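Local coordinates for quinoline 2-oxidoreductase large subunit (Pseudomonas putida, PDB 1T3Q), which carries the molybdopterin cytosine dinucleotide and molybdenum site of a molybdenum hydroxylase that oxidises quinoline at position 2, at residues L73-A78 with S272-R277; R156-L161 with G324-L329; T384-A389 with F398-R403; K569-H574 with V606-F611. All coordinates share one frame; numbering follows the deposited sequence.

Contact 1: residues L73-A78 with S272-R277; sequences LVWCGA and SRALGR
Leu73 lays one methyl over the end of the Leu275 side chain. Leu73 CD1 is 3.6 Å from Leu275 CD2 and 3.8 Å from Leu275 CG. The two leucine side chains cross obliquely. CG of Leu73 is turned anti to the backbone N (chi1 174°), and the two methyls part company from there. CD1 goes to Leu275, while Leu73 CD2 sits over one face of the Trp75 indole, 3.5 Å above its plane and offset toward the rim. Trp75 is two residues along the same strand and shares its side. At the far end of the indole, Trp75 CZ2 lies 3.7 Å from Ala274 CB, with CH2 only slightly farther away. The contact is thus wholly apolar and lies near the surface. Replacing Leu275 with an alanine would probably leave Leu73 CD1 without its main partner here and open a gap beside the strand. The helix ends just after Leu275. Gly276 has a positive phi, and Gly276 N still bonds to Ser272 O at 2.8 Å. Ser272 OG then donates to Arg277 O at 2.8 Å, approaching from above the carbonyl plane, and ties the chain that leaves the helix back to it. In the fold, the C-terminal end of helix 263-275 packs on strand 71-76, an outermost strand within this chain of a mixed sheet. This joins the first molybdopterin cofactor-binding domain to the a/b hammerhead domain. Leu271 extends the packing to both Leu73 and Trp75, Leu270 reaches Trp75, and Leu275 also touches Val120 of the adjoining strand 115-121.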
loop_
_atom_site.group_PDB
_atom_site.type_symbol
_atom_site.label_atom_id
_atom_site.label_comp_id
_atom_site.label_asym_id
_atom_site.label_seq_id
_atom_site.Cartn_x
_atom_site.Cartn_y
_atom_site.Cartn_z
ATOM N N LEU B 73 18.751 -16.906 -5.777
ATOM C CA LEU B 73 18.140 -18.177 -6.119
ATOM C C LEU B 73 18.122 -18.462 -7.609
ATOM O O LEU B 73 18.014 -17.549 -8.425
ATOM C CB LEU B 73 16.706 -18.189 -5.569
ATOM C CG LEU B 73 15.713 -19.321 -5.868
ATOM C CD1 LEU B 73 14.512 -19.169 -4.944
ATOM C CD2 LEU B 73 15.269 -19.283 -7.324
ATOM N N VAL B 74 18.241 -19.739 -7.958
ATOM C CA VAL B 74 18.182 -20.167 -9.349
ATOM C C VAL B 74 17.399 -21.479 -9.375
ATOM O O VAL B 74 17.779 -22.445 -8.717
ATOM C CB VAL B 74 19.580 -20.405 -9.950
ATOM C CG1 VAL B 74 19.445 -20.865 -11.392
ATOM C CG2 VAL B 74 20.403 -19.128 -9.887
ATOM N N TRP B 75 16.300 -21.500 -10.121
ATOM C CA TRP B 75 15.458 -22.691 -10.224
ATOM C C TRP B 75 15.416 -23.246 -11.637
ATOM O O TRP B 75 15.498 -22.498 -12.611
ATOM C CB TRP B 75 14.013 -22.377 -9.823
ATOM C CG TRP B 75 13.713 -22.364 -8.355
ATOM C CD1 TRP B 75 14.550 -22.708 -7.331
ATOM C CD2 TRP B 75 12.465 -22.009 -7.752
ATOM N NE1 TRP B 75 13.896 -22.587 -6.126
ATOM C CE2 TRP B 75 12.615 -22.160 -6.357
ATOM C CE3 TRP B 75 11.230 -21.576 -8.259
ATOM C CZ2 TRP B 75 11.576 -21.893 -5.459
ATOM C CZ3 TRP B 75 10.197 -21.309 -7.364
ATOM C CH2 TRP B 75 10.379 -21.471 -5.980
ATOM N N CYS B 76 15.290 -24.566 -11.742
ATOM C CA CYS B 76 15.157 -25.204 -13.042
ATOM C C CYS B 76 13.779 -25.869 -13.001
ATOM O O CYS B 76 13.068 -25.760 -12.003
ATOM C CB CYS B 76 16.269 -26.233 -13.275
ATOM S SG CYS B 76 16.270 -27.636 -12.148
ATOM N N GLY B 77 13.399 -26.549 -14.075
ATOM C CA GLY B 77 12.091 -27.184 -14.121
ATOM C C GLY B 77 11.768 -28.144 -12.991
ATOM O O GLY B 77 10.623 -28.213 -12.544
ATOM N N ALA B 78 12.772 -28.882 -12.527
ATOM C CA ALA B 78 12.583 -29.853 -11.455
ATOM C C ALA B 78 12.252 -29.195 -10.123
ATOM O O ALA B 78 11.473 -29.731 -9.333
ATOM C CB ALA B 78 13.829 -30.722 -11.314
ATOM N N SER B 272 8.506 -15.674 -4.174
ATOM C CA SER B 272 8.413 -14.816 -3.007
ATOM C C SER B 272 8.182 -15.650 -1.755
ATOM O O SER B 272 8.730 -15.352 -0.695
ATOM C CB SER B 272 7.281 -13.800 -3.158
ATOM O OG SER B 272 7.191 -13.006 -1.987
ATOM N N ARG B 273 7.370 -16.697 -1.868
ATOM C CA ARG B 273 7.120 -17.540 -0.702
ATOM C C ARG B 273 8.425 -18.227 -0.303
ATOM O O ARG B 273 8.752 -18.315 0.871
ATOM C CB ARG B 273 6.054 -18.595 -1.006
ATOM C CG ARG B 273 5.701 -19.466 0.203
ATOM C CD ARG B 273 4.562 -20.435 -0.096
ATOM N NE ARG B 273 4.910 -21.356 -1.173
ATOM C CZ ARG B 273 4.127 -22.340 -1.603
ATOM N NH1 ARG B 273 4.534 -23.128 -2.591
ATOM N NH2 ARG B 273 2.941 -22.540 -1.042
ATOM N N ALA B 274 9.171 -18.703 -1.292
ATOM C CA ALA B 274 10.431 -19.392 -1.032
ATOM C C ALA B 274 11.514 -18.496 -0.426
ATOM O O ALA B 274 12.258 -18.924 0.451
ATOM C CB ALA B 274 10.951 -20.027 -2.324
ATOM N N LEU B 275 11.591 -17.249 -0.880
ATOM C CA LEU B 275 12.621 -16.332 -0.395
ATOM C C LEU B 275 12.235 -15.438 0.778
ATOM O O LEU B 275 13.108 -14.869 1.434
ATOM C CB LEU B 275 13.111 -15.453 -1.554
ATOM C CG LEU B 275 13.742 -16.172 -2.748
ATOM C CD1 LEU B 275 13.927 -15.195 -3.905
ATOM C CD2 LEU B 275 15.078 -16.778 -2.337
ATOM N N GLY B 276 10.941 -15.301 1.039
ATOM C CA GLY B 276 10.517 -14.450 2.136
ATOM C C GLY B 276 10.717 -12.976 1.824
ATOM O O GLY B 276 10.856 -12.153 2.726
ATOM N N ARG B 277 10.751 -12.646 0.539
ATOM C CA ARG B 277 10.916 -11.261 0.101
ATOM C C ARG B 277 10.116 -11.040 -1.179
ATOM O O ARG B 277 9.785 -11.993 -1.883
ATOM C CB ARG B 277 12.393 -10.955 -0.154
ATOM C CG ARG B 277 13.241 -11.005 1.104
ATOM C CD ARG B 277 14.703 -10.803 0.802
ATOM N NE ARG B 277 14.977 -9.479 0.252
ATOM C CZ ARG B 277 16.192 -9.052 -0.071
ATOM N NH1 ARG B 277 17.244 -9.848 0.104
ATOM N NH2 ARG B 277 16.359 -7.834 -0.570
#

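Contact 2: residues R156-L161 with G324-L329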
loop_
_atom_site.group_PDB
_atom_site.type_symbol
_atom_site.label_atom_id
_atom_site.label_comp_id
_atom_site.label_asym_id
_atom_site.label_seq_id
_atom_site.Cartn_x
_atom_site.Cartn_y
_atom_site.Cartn_z
ATOM N N ARG B 156 5.351 -34.989 -33.285
ATOM C CA ARG B 156 4.281 -34.608 -32.370
ATOM C C ARG B 156 4.783 -33.412 -31.557
ATOM O O ARG B 156 5.823 -33.490 -30.903
ATOM C CB ARG B 156 3.936 -35.782 -31.444
ATOM C CG ARG B 156 2.705 -35.547 -30.572
ATOM C CD ARG B 156 2.276 -36.804 -29.808
ATOM N NE ARG B 156 1.920 -37.902 -30.706
ATOM C CZ ARG B 156 1.312 -39.025 -30.325
ATOM N NH1 ARG B 156 1.033 -39.965 -31.218
ATOM N NH2 ARG B 156 0.971 -39.206 -29.056
ATOM N N ALA B 157 4.049 -32.303 -31.608
ATOM C CA ALA B 157 4.437 -31.084 -30.897
ATOM C C ALA B 157 4.515 -31.240 -29.385
ATOM O O ALA B 157 5.505 -30.852 -28.762
ATOM C CB ALA B 157 3.469 -29.949 -31.244
ATOM N N ASN B 158 3.468 -31.809 -28.800
ATOM C CA ASN B 158 3.388 -31.995 -27.357
ATOM C C ASN B 158 3.231 -33.485 -27.060
ATOM O O ASN B 158 2.168 -34.060 -27.286
ATOM C CB ASN B 158 2.198 -31.189 -26.827
ATOM C CG ASN B 158 2.116 -31.170 -25.317
ATOM O OD1 ASN B 158 1.703 -30.169 -24.718
ATOM N ND2 ASN B 158 2.485 -32.275 -24.689
ATOM N N ASP B 159 4.293 -34.101 -26.548
ATOM C CA ASP B 159 4.284 -35.533 -26.263
ATOM C C ASP B 159 3.306 -36.033 -25.206
ATOM O O ASP B 159 3.142 -37.244 -25.045
ATOM C CB ASP B 159 5.698 -36.028 -25.915
ATOM C CG ASP B 159 6.301 -35.317 -24.717
ATOM O OD1 ASP B 159 5.557 -34.951 -23.786
ATOM O OD2 ASP B 159 7.537 -35.144 -24.698
ATOM N N THR B 160 2.656 -35.127 -24.483
ATOM C CA THR B 160 1.690 -35.554 -23.478
ATOM C C THR B 160 0.326 -35.729 -24.139
ATOM O O THR B 160 -0.632 -36.161 -23.501
ATOM C CB THR B 160 1.533 -34.519 -22.341
ATOM O OG1 THR B 160 0.931 -33.325 -22.861
ATOM C CG2 THR B 160 2.886 -34.182 -21.727
ATOM N N LEU B 161 0.244 -35.391 -25.421
ATOM C CA LEU B 161 -1.012 -35.494 -26.156
ATOM C C LEU B 161 -1.038 -36.668 -27.126
ATOM O O LEU B 161 -0.002 -37.243 -27.459
ATOM C CB LEU B 161 -1.273 -34.210 -26.950
ATOM C CG LEU B 161 -1.265 -32.874 -26.206
ATOM C CD1 LEU B 161 -1.594 -31.756 -27.180
ATOM C CD2 LEU B 161 -2.268 -32.904 -25.072
ATOM N N GLY B 324 -0.007 -23.626 -31.230
ATOM C CA GLY B 324 1.157 -23.571 -30.368
ATOM C C GLY B 324 1.254 -24.844 -29.553
ATOM O O GLY B 324 0.444 -25.764 -29.720
ATOM N N ALA B 325 2.229 -24.878 -28.650
ATOM C CA ALA B 325 2.514 -26.046 -27.822
ATOM C C ALA B 325 1.511 -26.435 -26.749
ATOM O O ALA B 325 1.410 -27.616 -26.409
ATOM C CB ALA B 325 3.893 -25.887 -27.185
ATOM N N TYR B 326 0.788 -25.458 -26.205
ATOM C CA TYR B 326 -0.185 -25.721 -25.146
ATOM C C TYR B 326 -1.451 -24.897 -25.346
ATOM O O TYR B 326 -1.525 -24.048 -26.240
ATOM C CB TYR B 326 0.391 -25.331 -23.780
ATOM C CG TYR B 326 1.765 -25.884 -23.467
ATOM C CD1 TYR B 326 1.927 -27.198 -23.022
ATOM C CD2 TYR B 326 2.903 -25.089 -23.607
ATOM C CE1 TYR B 326 3.192 -27.705 -22.721
ATOM C CE2 TYR B 326 4.174 -25.588 -23.312
ATOM C CZ TYR B 326 4.309 -26.898 -22.869
ATOM O OH TYR B 326 5.562 -27.394 -22.573
ATOM N N ASN B 327 -2.440 -25.154 -24.496
ATOM C CA ASN B 327 -3.680 -24.399 -24.517
ATOM C C ASN B 327 -3.459 -23.286 -23.507
ATOM O O ASN B 327 -3.022 -23.547 -22.387
ATOM C CB ASN B 327 -4.867 -25.236 -24.029
ATOM C CG ASN B 327 -5.348 -26.236 -25.053
ATOM O OD1 ASN B 327 -5.233 -27.445 -24.853
ATOM N ND2 ASN B 327 -5.904 -25.741 -26.149
ATOM N N ASN B 328 -3.740 -22.049 -23.896
ATOM C CA ASN B 328 -3.607 -20.936 -22.968
ATOM C C ASN B 328 -4.777 -21.081 -22.000
ATOM O O ASN B 328 -5.784 -21.708 -22.329
ATOM C CB ASN B 328 -3.757 -19.601 -23.702
ATOM C CG ASN B 328 -5.153 -19.415 -24.275
ATOM O OD1 ASN B 328 -5.385 -19.611 -25.467
ATOM N ND2 ASN B 328 -6.097 -19.058 -23.414
ATOM N N LEU B 329 -4.649 -20.505 -20.811
ATOM C CA LEU B 329 -5.733 -20.535 -19.833
ATOM C C LEU B 329 -6.180 -19.072 -19.762
ATOM O O LEU B 329 -5.344 -18.187 -19.606
ATOM C CB LEU B 329 -5.210 -20.983 -18.467
ATOM C CG LEU B 329 -6.029 -21.878 -17.520
ATOM C CD1 LEU B 329 -6.057 -21.240 -16.143
ATOM C CD2 LEU B 329 -7.436 -22.124 -18.039
#
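Asn158 and Ala325 bring the two backbones together, with their CA atoms 6.0 Å apart. Residues 156-161 contain a type I beta turn from Asn158 to Leu161, closed by Leu161 N to Asn158 O at 3.0 Å. Residues 324-329 form an irregular loop that leaves strand 312-322. Its first residue, Gly324, has a positive phi at which a side chain would collide with the preceding carbonyl oxygen, so the position calls for glycine. Both loops belong to the first molybdopterin cofactor-binding domain. The Asn158 side chain does the touching. CG is anti to the backbone N (chi1 -173°), which carries the amide across to the other loop. There, Asn158 CB is 3.7 Å from Ala325 O, and the amide group comes close to that same carbonyl oxygen. The amide also comes obliquely to Tyr326 CD1 and CE1. The two planes stand 86° apart, almost perpendicular. One face of that ring carries Ala325 CB, 3.7 Å above the plane and offset toward the rim. The polar end of Tyr326 is held outside the two loops, where OH hydrogen-bonds to Glu114 and Arg110. Arg110 also forms a salt bridge with Asp159, so it links both loops through their side chains. A sulfate, probably from the crystallisation liquor, lies about 5 Å from the Tyr326 side chain. At the other end of the turn, Arg156 NH2 donates to Leu161 O at 2.7 Å, on a lone pair in the carbonyl plane, while that oxygen is tilted 32° from the guanidinium plane.

Contact 3: residues T384-A389 with F398-R403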
loop_
_atom_site.group_PDB
_atom_site.type_symbol
_atom_site.label_atom_id
_atom_site.label_comp_id
_atom_site.label_asym_id
_atom_site.label_seq_id
_atom_site.Cartn_x
_atom_site.Cartn_y
_atom_site.Cartn_z
ATOM N N THR B 384 -14.712 -10.620 -47.926
ATOM C CA THR B 384 -13.927 -10.531 -49.149
ATOM C C THR B 384 -14.598 -11.328 -50.269
ATOM O O THR B 384 -14.630 -10.894 -51.418
ATOM C CB THR B 384 -12.484 -11.048 -48.927
ATOM O OG1 THR B 384 -11.790 -10.151 -48.049
ATOM C CG2 THR B 384 -11.727 -11.132 -50.247
ATOM N N LEU B 385 -15.140 -12.493 -49.931
ATOM C CA LEU B 385 -15.819 -13.322 -50.924
ATOM C C LEU B 385 -17.142 -12.686 -51.337
ATOM O O LEU B 385 -17.552 -12.779 -52.491
ATOM C CB LEU B 385 -16.065 -14.725 -50.366
ATOM C CG LEU B 385 -14.812 -15.585 -50.179
ATOM C CD1 LEU B 385 -15.200 -16.950 -49.612
ATOM C CD2 LEU B 385 -14.108 -15.755 -51.515
ATOM N N ILE B 386 -17.808 -12.034 -50.390
ATOM C CA ILE B 386 -19.074 -11.370 -50.678
ATOM C C ILE B 386 -18.846 -10.250 -51.697
ATOM O O ILE B 386 -19.633 -10.082 -52.635
ATOM C CB ILE B 386 -19.704 -10.805 -49.386
ATOM C CG1 ILE B 386 -20.220 -11.966 -48.527
ATOM C CG2 ILE B 386 -20.815 -9.818 -49.724
ATOM C CD1 ILE B 386 -20.834 -11.548 -47.200
ATOM N N ASP B 387 -17.768 -9.489 -51.517
ATOM C CA ASP B 387 -17.436 -8.408 -52.440
ATOM C C ASP B 387 -17.097 -8.980 -53.811
ATOM O O ASP B 387 -17.427 -8.392 -54.840
ATOM C CB ASP B 387 -16.229 -7.599 -51.939
ATOM C CG ASP B 387 -16.620 -6.465 -50.998
ATOM O OD1 ASP B 387 -15.742 -5.624 -50.689
ATOM O OD2 ASP B 387 -17.787 -6.402 -50.566
ATOM N N ARG B 388 -16.420 -10.125 -53.820
ATOM C CA ARG B 388 -16.035 -10.771 -55.067
ATOM C C ARG B 388 -17.275 -11.261 -55.807
ATOM O O ARG B 388 -17.349 -11.183 -57.033
ATOM C CB ARG B 388 -15.110 -11.956 -54.790
ATOM C CG ARG B 388 -14.487 -12.559 -56.037
ATOM C CD ARG B 388 -13.593 -13.734 -55.682
ATOM N NE ARG B 388 -12.524 -13.345 -54.763
ATOM C CZ ARG B 388 -11.748 -14.207 -54.115
ATOM N NH1 ARG B 388 -10.802 -13.764 -53.300
ATOM N NH2 ARG B 388 -11.924 -15.514 -54.274
ATOM N N ALA B 389 -18.240 -11.776 -55.055
ATOM C CA ALA B 389 -19.481 -12.267 -55.642
ATOM C C ALA B 389 -20.228 -11.094 -56.260
ATOM O O ALA B 389 -20.786 -11.204 -57.346
ATOM C CB ALA B 389 -20.342 -12.931 -54.571
ATOM N N PHE B 398 -22.794 -3.090 -51.434
ATOM C CA PHE B 398 -23.851 -2.760 -50.496
ATOM C C PHE B 398 -25.144 -3.475 -50.873
ATOM O O PHE B 398 -25.861 -3.970 -50.008
ATOM C CB PHE B 398 -24.090 -1.247 -50.462
ATOM C CG PHE B 398 -22.859 -0.454 -50.159
ATOM C CD1 PHE B 398 -22.099 0.098 -51.187
ATOM C CD2 PHE B 398 -22.429 -0.293 -48.848
ATOM C CE1 PHE B 398 -20.921 0.800 -50.911
ATOM C CE2 PHE B 398 -21.254 0.407 -48.561
ATOM C CZ PHE B 398 -20.501 0.951 -49.599
ATOM N N GLU B 399 -25.425 -3.534 -52.170
ATOM C CA GLU B 399 -26.645 -4.170 -52.663
ATOM C C GLU B 399 -26.678 -5.679 -52.427
ATOM O O GLU B 399 -27.706 -6.219 -52.023
ATOM C CB GLU B 399 -26.823 -3.868 -54.157
ATOM C CG GLU B 399 -28.068 -4.487 -54.812
ATOM C CD GLU B 399 -29.367 -4.123 -54.110
ATOM O OE1 GLU B 399 -29.493 -2.978 -53.626
ATOM O OE2 GLU B 399 -30.275 -4.980 -54.054
ATOM N N ILE B 400 -25.568 -6.371 -52.674
ATOM C CA ILE B 400 -25.577 -7.814 -52.461
ATOM C C ILE B 400 -25.815 -8.136 -50.985
ATOM O O ILE B 400 -26.408 -9.169 -50.655
ATOM C CB ILE B 400 -24.273 -8.486 -52.949
ATOM C CG1 ILE B 400 -24.485 -10.004 -53.024
ATOM C CG2 ILE B 400 -23.111 -8.154 -52.013
ATOM C CD1 ILE B 400 -23.395 -10.744 -53.775
ATOM N N ARG B 401 -25.371 -7.251 -50.096
ATOM C CA ARG B 401 -25.576 -7.460 -48.670
ATOM C C ARG B 401 -27.037 -7.221 -48.279
ATOM O O ARG B 401 -27.581 -7.945 -47.450
ATOM C CB ARG B 401 -24.625 -6.573 -47.856
ATOM C CG ARG B 401 -23.182 -7.078 -47.892
ATOM C CD ARG B 401 -22.218 -6.137 -47.182
ATOM N NE ARG B 401 -20.872 -6.704 -47.051
ATOM C CZ ARG B 401 -19.983 -6.803 -48.035
ATOM N NH1 ARG B 401 -20.276 -6.372 -49.256
ATOM N NH2 ARG B 401 -18.783 -7.326 -47.790
ATOM N N ARG B 402 -27.675 -6.220 -48.882
ATOM C CA ARG B 402 -29.084 -5.947 -48.589
ATOM C C ARG B 402 -29.943 -7.167 -48.904
ATOM O O ARG B 402 -30.949 -7.419 -48.245
ATOM C CB ARG B 402 -29.616 -4.787 -49.432
ATOM C CG ARG B 402 -28.995 -3.446 -49.144
ATOM C CD ARG B 402 -29.777 -2.343 -49.846
ATOM N NE ARG B 402 -29.134 -1.052 -49.640
ATOM C CZ ARG B 402 -28.282 -0.499 -50.493
ATOM N NH1 ARG B 402 -27.974 -1.118 -51.625
ATOM N NH2 ARG B 402 -27.717 0.663 -50.198
ATOM N N ARG B 403 -29.545 -7.916 -49.924
ATOM C CA ARG B 403 -30.296 -9.092 -50.350
ATOM C C ARG B 403 -30.073 -10.341 -49.505
ATOM O O ARG B 403 -30.745 -11.352 -49.707
ATOM C CB ARG B 403 -29.969 -9.406 -51.813
ATOM C CG ARG B 403 -30.247 -8.246 -52.749
ATOM C CD ARG B 403 -29.899 -8.581 -54.182
ATOM N NE ARG B 403 -30.167 -7.453 -55.068
ATOM C CZ ARG B 403 -30.107 -7.511 -56.393
ATOM N NH1 ARG B 403 -30.368 -6.432 -57.114
ATOM N NH2 ARG B 403 -29.788 -8.648 -56.996
#
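The Arg401 guanidinium has Ile386 over one face and Asp387 at its edge. Ile386 CG2 rests 3.4 Å above the plane, offset toward the rim. Asp387 OD2 lies nearly in the plane and takes both terminal nitrogens. Arg401 NH1 reaches Asp387 OD2 at 2.8 Å, with an N-H...O angle of 150°, and meets it nearly along its C-O axis. Arg401 NH2 reaches the same Asp387 OD2 at 3.1 Å, but from above the carboxylate plane. Arg401 thus grips Asp387 end-on, with both nitrogens on one oxygen; the two planes are 76° apart. The Arg401 chain, extended from CG to NE, carries the group across to the other helix. A methionine in place of Arg401 would probably leave the buried Asp387 without its salt-bridge mate here. Glu383 also pairs with NH2, and Pro397 O accepts from NH1. The two helices are consecutive, joined by a short turn. Segments 384-389 and 398-402 cross at 106°, their axes approaching to 9.4 Å, much as in an alpha-alpha corner. Their crossing is filled by aliphatic groups. Ile400 CG2 meets Ile386 CG2 at 3.6 Å, and Ile400 CD1 reaches Ala389 CB at 3.8 Å. At the end of helix 397-402 and just past it, Glu399 forms a salt-bridge network with Arg402 and Arg403, where Arg403 NE donates to the anti lone pair of Glu399 OE2 at 2.7 Å.

Contact 4: residues K569-H574 with V606-F611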
loop_
_atom_site.group_PDB
_atom_site.type_symbol
_atom_site.label_atom_id
_atom_site.label_comp_id
_atom_site.label_asym_id
_atom_site.label_seq_id
_atom_site.Cartn_x
_atom_site.Cartn_y
_atom_site.Cartn_z
ATOM N N LYS B 569 -35.778 4.302 -1.005
ATOM C CA LYS B 569 -37.159 4.585 -1.409
ATOM C C LYS B 569 -38.137 4.216 -0.291
ATOM O O LYS B 569 -39.116 4.925 -0.051
ATOM C CB LYS B 569 -37.504 3.816 -2.689
ATOM C CG LYS B 569 -36.780 4.340 -3.931
ATOM C CD LYS B 569 -36.775 3.329 -5.074
ATOM C CE LYS B 569 -38.178 3.016 -5.578
ATOM N NZ LYS B 569 -38.164 2.025 -6.699
ATOM N N GLN B 570 -37.865 3.109 0.394
ATOM C CA GLN B 570 -38.711 2.657 1.492
ATOM C C GLN B 570 -38.711 3.651 2.641
ATOM O O GLN B 570 -39.751 3.935 3.233
ATOM C CB GLN B 570 -38.233 1.299 2.007
ATOM C CG GLN B 570 -38.288 0.208 0.968
ATOM C CD GLN B 570 -37.692 -1.093 1.457
ATOM O OE1 GLN B 570 -37.562 -2.046 0.696
ATOM N NE2 GLN B 570 -37.326 -1.138 2.729
ATOM N N LEU B 571 -37.537 4.172 2.972
ATOM C CA LEU B 571 -37.427 5.130 4.057
ATOM C C LEU B 571 -38.081 6.445 3.649
ATOM O O LEU B 571 -38.785 7.075 4.439
ATOM C CB LEU B 571 -35.955 5.372 4.407
ATOM C CG LEU B 571 -35.698 6.393 5.514
ATOM C CD1 LEU B 571 -36.434 5.963 6.773
ATOM C CD2 LEU B 571 -34.200 6.505 5.789
ATOM N N ALA B 572 -37.841 6.861 2.412
ATOM C CA ALA B 572 -38.406 8.106 1.910
ATOM C C ALA B 572 -39.929 8.018 1.848
ATOM O O ALA B 572 -40.630 8.965 2.209
ATOM C CB ALA B 572 -37.842 8.410 0.533
ATOM N N GLY B 573 -40.435 6.881 1.384
ATOM C CA GLY B 573 -41.874 6.702 1.289
ATOM C C GLY B 573 -42.519 6.755 2.660
ATOM O O GLY B 573 -43.636 7.252 2.821
ATOM N N HIS B 574 -41.805 6.241 3.657
ATOM C CA HIS B 574 -42.294 6.227 5.027
ATOM C C HIS B 574 -42.429 7.653 5.556
ATOM O O HIS B 574 -43.433 8.004 6.179
ATOM C CB HIS B 574 -41.332 5.433 5.912
ATOM C CG HIS B 574 -41.752 5.350 7.346
ATOM N ND1 HIS B 574 -42.894 4.692 7.750
ATOM C CD2 HIS B 574 -41.178 5.835 8.472
ATOM C CE1 HIS B 574 -43.005 4.773 9.064
ATOM N NE2 HIS B 574 -41.976 5.462 9.526
ATOM N N VAL B 606 -30.586 9.590 3.251
ATOM C CA VAL B 606 -29.454 8.737 3.584
ATOM C C VAL B 606 -28.995 9.037 5.004
ATOM O O VAL B 606 -28.709 8.123 5.775
ATOM C CB VAL B 606 -28.288 8.954 2.592
ATOM C CG1 VAL B 606 -27.037 8.191 3.057
ATOM C CG2 VAL B 606 -28.709 8.486 1.206
ATOM N N GLY B 607 -28.929 10.322 5.346
ATOM C CA GLY B 607 -28.516 10.705 6.685
ATOM C C GLY B 607 -29.383 10.024 7.730
ATOM O O GLY B 607 -28.882 9.492 8.727
ATOM N N ALA B 608 -30.691 10.027 7.495
ATOM C CA ALA B 608 -31.644 9.406 8.410
ATOM C C ALA B 608 -31.499 7.884 8.431
ATOM O O ALA B 608 -31.665 7.258 9.473
ATOM C CB ALA B 608 -33.081 9.792 8.014
ATOM N N ALA B 609 -31.198 7.290 7.281
ATOM C CA ALA B 609 -31.037 5.839 7.215
ATOM C C ALA B 609 -29.906 5.401 8.134
ATOM O O ALA B 609 -30.011 4.393 8.837
ATOM C CB ALA B 609 -30.747 5.400 5.779
ATOM N N TYR B 610 -28.824 6.170 8.130
ATOM C CA TYR B 610 -27.667 5.859 8.960
ATOM C C TYR B 610 -27.805 6.242 10.421
ATOM O O TYR B 610 -27.537 5.434 11.311
ATOM C CB TYR B 610 -26.411 6.566 8.432
ATOM C CG TYR B 610 -25.665 5.820 7.352
ATOM C CD1 TYR B 610 -25.959 6.018 6.004
ATOM C CD2 TYR B 610 -24.670 4.898 7.684
ATOM C CE1 TYR B 610 -25.280 5.314 5.013
ATOM C CE2 TYR B 610 -23.991 4.191 6.707
ATOM C CZ TYR B 610 -24.298 4.400 5.376
ATOM O OH TYR B 610 -23.633 3.689 4.412
ATOM N N PHE B 611 -28.244 7.474 10.656
ATOM C CA PHE B 611 -28.296 8.019 12.004
ATOM C C PHE B 611 -29.611 8.454 12.642
ATOM O O PHE B 611 -29.577 9.132 13.663
ATOM C CB PHE B 611 -27.321 9.201 12.060
ATOM C CG PHE B 611 -25.992 8.924 11.405
ATOM C CD1 PHE B 611 -25.549 9.707 10.345
ATOM C CD2 PHE B 611 -25.178 7.887 11.859
ATOM C CE1 PHE B 611 -24.310 9.463 9.743
ATOM C CE2 PHE B 611 -23.940 7.636 11.265
ATOM C CZ PHE B 611 -23.506 8.427 10.206
#
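A helix-helix contact joins the long helix 549-576 to the short helix 602-611, both in the second molybdopterin cofactor-binding domain. One leucine carries it: Leu571 projects from the long helix onto Ala608 and Ala609. Its CG is anti to the backbone N (chi1 178°), which points the side chain at the short helix. The touching atom is CD2. Leu571 CD2 is 3.4 Å from Ala609 N and 3.5 Å from Ala609 CA, so the methyl rests on the helix backbone itself. Ala609 CB stands 3.6 Å from Leu571 CD2, and Ala608 CB is at 4.1 Å from the same atom. The two methyls of the alanines therefore border the spot that the leucine methyl occupies. Small side chains at both positions let it come this near. The side chains that meet are all apolar, and the nearest CA atoms, those of Leu571 and Ala609, are 7.2 Å apart. Ala609 also touches Leu624, and Ala608 touches Thr615. Tyr610 starts out from the other side of the short helix, its OH bonded to Ile491 O. It meets His484 and Tyr540 of the second subunit, another copy of this protein. The short helix thus packs on the long one through its alanines and contributes to the subunit interface through Tyr610. This is helix-helix packing of the kind in which a large aliphatic side chain rests on a small-residue patch.

How the contacts relate
Contacts 1 and 2 are the nearest pair, with centres 26 Å apart and nearest atoms about 11 Å apart. Their segments alternate along the chain. Contact 3 follows both and contact 4 comes last. Contact 3 lies 58 Å from contact 1, centre to centre, on the opposite side of the chain's centre. Contact 4 is 55 to 60 Å from each of the others, centre to centre. None of the contact residues belongs to the molybdenum pocket. Three of the helices begin a few residues after pocket residues. Helix 263-275 of contact 1 follows Phe255 and Gly256, helix 375-393 of contact 3 follows Tyr370 and Arg371, and helix 549-576 of contact 4 follows Tyr545 and Ala546.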